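Local structure of putative lipase/esterase (Lactobacillus plantarum WCFS1, 3BXP) at residues Tyr213-Ala216 with Met217-Gln221. The protein is a putative carboxylesterase of the alpha/beta-hydrolase superfamily that probably hydrolyses ester bonds in as yet unidentified substrates. Numbering follows the deposited sequence.
Sequences YVQA and MLQHQ
Met217, a selenomethionine, lays its CG over one face of the Tyr213 ring, 4.2 Å from the centroid, a CH-pi contact one turn along helix 208-219. With CG beside the backbone N (chi1 -71°), the bend at chi2 (-74°) swings SE past the phenol end, 3.8 Å from Tyr213 OH. SE lies 4.6 Å from the ring centroid, oblique to its normal, a Met-aromatic contact. That hydroxyl is hydrogen-bonded to Asn127, while Ile151 and Leu153 of the central sheet also pack on the ring. With an alanine at Tyr213 the ring and hydroxyl are gone, which is likely to open a gap beside Met217 and leave Asn127 ND2 without this acceptor. Val214 CG1 meets Leu218 CD1 at 3.7 Å, and both pack on the second subunit, against its Leu211 and Pro207 respectively. A water accepts from Gln215 NE2 and donates to Gln219 OE1, bridging amides whose planes lie 31° apart. At the helix's C-terminal end, within a Schellman motif with Gln221 as C-prime, Ala216 O is gripped from opposite faces of its carbonyl plane by His220 N (3.2 Å) and His220 ND1 (3.0 Å). Because ND1 donates, the imidazole carries a proton there and helps satisfy a last-turn carbonyl.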
ATOM      1  N   TYR B 213      -4.612   8.375  -6.795  1.00 20.72           N
ATOM      2  CA  TYR B 213      -3.307   9.058  -6.943  1.00 20.19           C
ATOM      3  C   TYR B 213      -2.193   8.003  -7.197  1.00 20.58           C
ATOM      4  O   TYR B 213      -1.308   8.150  -8.045  1.00 20.83           O
ATOM      5  CB  TYR B 213      -2.990   9.864  -5.674  1.00 22.03           C
ATOM      6  CG  TYR B 213      -1.851  10.797  -5.883  1.00 19.13           C
ATOM      7  CD1 TYR B 213      -1.947  11.825  -6.783  1.00 19.87           C
ATOM      8  CD2 TYR B 213      -0.649  10.644  -5.197  1.00 22.91           C
ATOM      9  CE1 TYR B 213      -0.886  12.706  -7.024  1.00 20.14           C
ATOM     10  CE2 TYR B 213       0.419  11.508  -5.432  1.00 25.76           C
ATOM     11  CZ  TYR B 213       0.294  12.535  -6.332  1.00 26.08           C
ATOM     12  OH  TYR B 213       1.384  13.394  -6.557  1.00 23.64           O
ATOM     13  N   VAL B 214      -2.210   6.922  -6.424  1.00 21.02           N
ATOM     14  CA  VAL B 214      -1.198   5.869  -6.590  1.00 20.47           C
ATOM     15  C   VAL B 214      -1.276   5.231  -7.979  1.00 19.14           C
ATOM     16  O   VAL B 214      -0.254   4.991  -8.612  1.00 19.40           O
ATOM     17  CB  VAL B 214      -1.253   4.839  -5.446  1.00 21.94           C
ATOM     18  CG1 VAL B 214      -0.230   3.694  -5.642  1.00 21.25           C
ATOM     19  CG2 VAL B 214      -0.996   5.587  -4.080  1.00 14.81           C
ATOM     20  N   GLN B 215      -2.485   4.972  -8.466  1.00 18.92           N
ATOM     21  CA  GLN B 215      -2.610   4.413  -9.797  1.00 18.58           C
ATOM     22  C   GLN B 215      -1.862   5.262 -10.794  1.00 20.31           C
ATOM     23  O   GLN B 215      -1.098   4.779 -11.611  1.00 20.79           O
ATOM     24  CB  GLN B 215      -4.085   4.305 -10.178  1.00 20.73           C
ATOM     25  CG  GLN B 215      -4.361   3.960 -11.638  1.00 18.08           C
ATOM     26  CD  GLN B 215      -4.353   5.163 -12.573  1.00 21.16           C
ATOM     27  OE1 GLN B 215      -4.848   6.243 -12.232  1.00 22.79           O
ATOM     28  NE2 GLN B 215      -3.787   4.976 -13.755  1.00 17.64           N
ATOM     29  N   ALA B 216      -2.078   6.564 -10.693  1.00 18.68           N
ATOM     30  CA  ALA B 216      -1.568   7.509 -11.718  1.00 20.26           C
ATOM     31  C   ALA B 216      -0.060   7.616 -11.614  1.00 17.58           C
ATOM     32  O   ALA B 216       0.637   7.717 -12.617  1.00 19.19           O
ATOM     33  CB  ALA B 216      -2.213   8.923 -11.517  1.00 18.72           C
HETATM   34  N   MSE B 217       0.436   7.625 -10.380  1.00 19.26           N
HETATM   35  CA  MSE B 217       1.860   7.685 -10.182  1.00 17.24           C
HETATM   36  C   MSE B 217       2.550   6.470 -10.746  1.00 21.31           C
HETATM   37  O   MSE B 217       3.613   6.601 -11.400  1.00 20.98           O
HETATM   38  CB  MSE B 217       2.202   7.788  -8.688  1.00 19.12           C
HETATM   39  CG  MSE B 217       1.850   9.095  -8.102  1.00 21.05           C
HETATM   40 SE   MSE B 217       2.983  10.595  -8.568  0.75 19.00          SE
HETATM   41  CE  MSE B 217       4.209  10.435  -7.118  1.00 20.86           C
ATOM     42  N   LEU B 218       1.971   5.298 -10.471  1.00 21.76           N
ATOM     43  CA  LEU B 218       2.540   4.046 -10.931  1.00 20.66           C
ATOM     44  C   LEU B 218       2.422   3.994 -12.448  1.00 22.75           C
ATOM     45  O   LEU B 218       3.295   3.444 -13.130  1.00 22.65           O
ATOM     46  CB  LEU B 218       1.831   2.821 -10.308  1.00 21.33           C
ATOM     47  CG  LEU B 218       2.014   2.504  -8.826  1.00 24.38           C
ATOM     48  CD1 LEU B 218       0.942   1.489  -8.340  1.00 25.55           C
ATOM     49  CD2 LEU B 218       3.409   1.993  -8.571  1.00 27.26           C
ATOM     50  N   GLN B 219       1.348   4.537 -12.992  1.00 22.32           N
ATOM     51  CA  GLN B 219       1.178   4.545 -14.452  1.00 23.52           C
ATOM     52  C   GLN B 219       2.330   5.323 -15.155  1.00 23.95           C
ATOM     53  O   GLN B 219       2.823   4.938 -16.223  1.00 28.10           O
ATOM     54  CB  GLN B 219      -0.202   5.119 -14.807  1.00 23.58           C
ATOM     55  CG  GLN B 219      -0.563   5.162 -16.307  1.00 30.62           C
ATOM     56  CD  GLN B 219      -0.609   3.781 -16.983  1.00 40.99           C
ATOM     57  OE1 GLN B 219      -1.149   2.802 -16.440  1.00 36.78           O
ATOM     58  NE2 GLN B 219      -0.065   3.710 -18.196  1.00 40.54           N
ATOM     59  N   HIS B 220       2.792   6.369 -14.512  1.00 23.60           N
ATOM     60  CA  HIS B 220       3.833   7.250 -15.047  1.00 21.11           C
ATOM     61  C   HIS B 220       5.195   6.899 -14.474  1.00 23.57           C
ATOM     62  O   HIS B 220       6.177   7.629 -14.669  1.00 25.72           O
ATOM     63  CB  HIS B 220       3.465   8.700 -14.756  1.00 25.09           C
ATOM     64  CG  HIS B 220       2.322   9.193 -15.590  1.00 22.71           C
ATOM     65  ND1 HIS B 220       1.042   9.342 -15.106  1.00 28.12           N
ATOM     66  CD2 HIS B 220       2.274   9.550 -16.896  1.00 25.87           C
ATOM     67  CE1 HIS B 220       0.251   9.749 -16.082  1.00 26.09           C
ATOM     68  NE2 HIS B 220       0.971   9.885 -17.173  1.00 26.52           N
ATOM     69  N   GLN B 221       5.221   5.759 -13.807  1.00 25.95           N
ATOM     70  CA  GLN B 221       6.428   5.168 -13.206  1.00 26.36           C
ATOM     71  C   GLN B 221       7.200   6.112 -12.314  1.00 25.45           C
ATOM     72  O   GLN B 221       8.440   6.105 -12.285  1.00 29.17           O
ATOM     73  CB  GLN B 221       7.326   4.590 -14.289  1.00 30.49           C
ATOM     74  CG  GLN B 221       6.699   3.401 -14.960  1.00 27.75           C
ATOM     75  CD  GLN B 221       7.650   2.672 -15.871  1.00 49.11           C
ATOM     76  OE1 GLN B 221       8.448   3.288 -16.581  1.00 54.54           O
ATOM     77  NE2 GLN B 221       7.569   1.345 -15.863  1.00 58.59           N
TER
HETATM   78  O   HOH W   1      -2.834   2.250 -14.421  1.00 25.83           O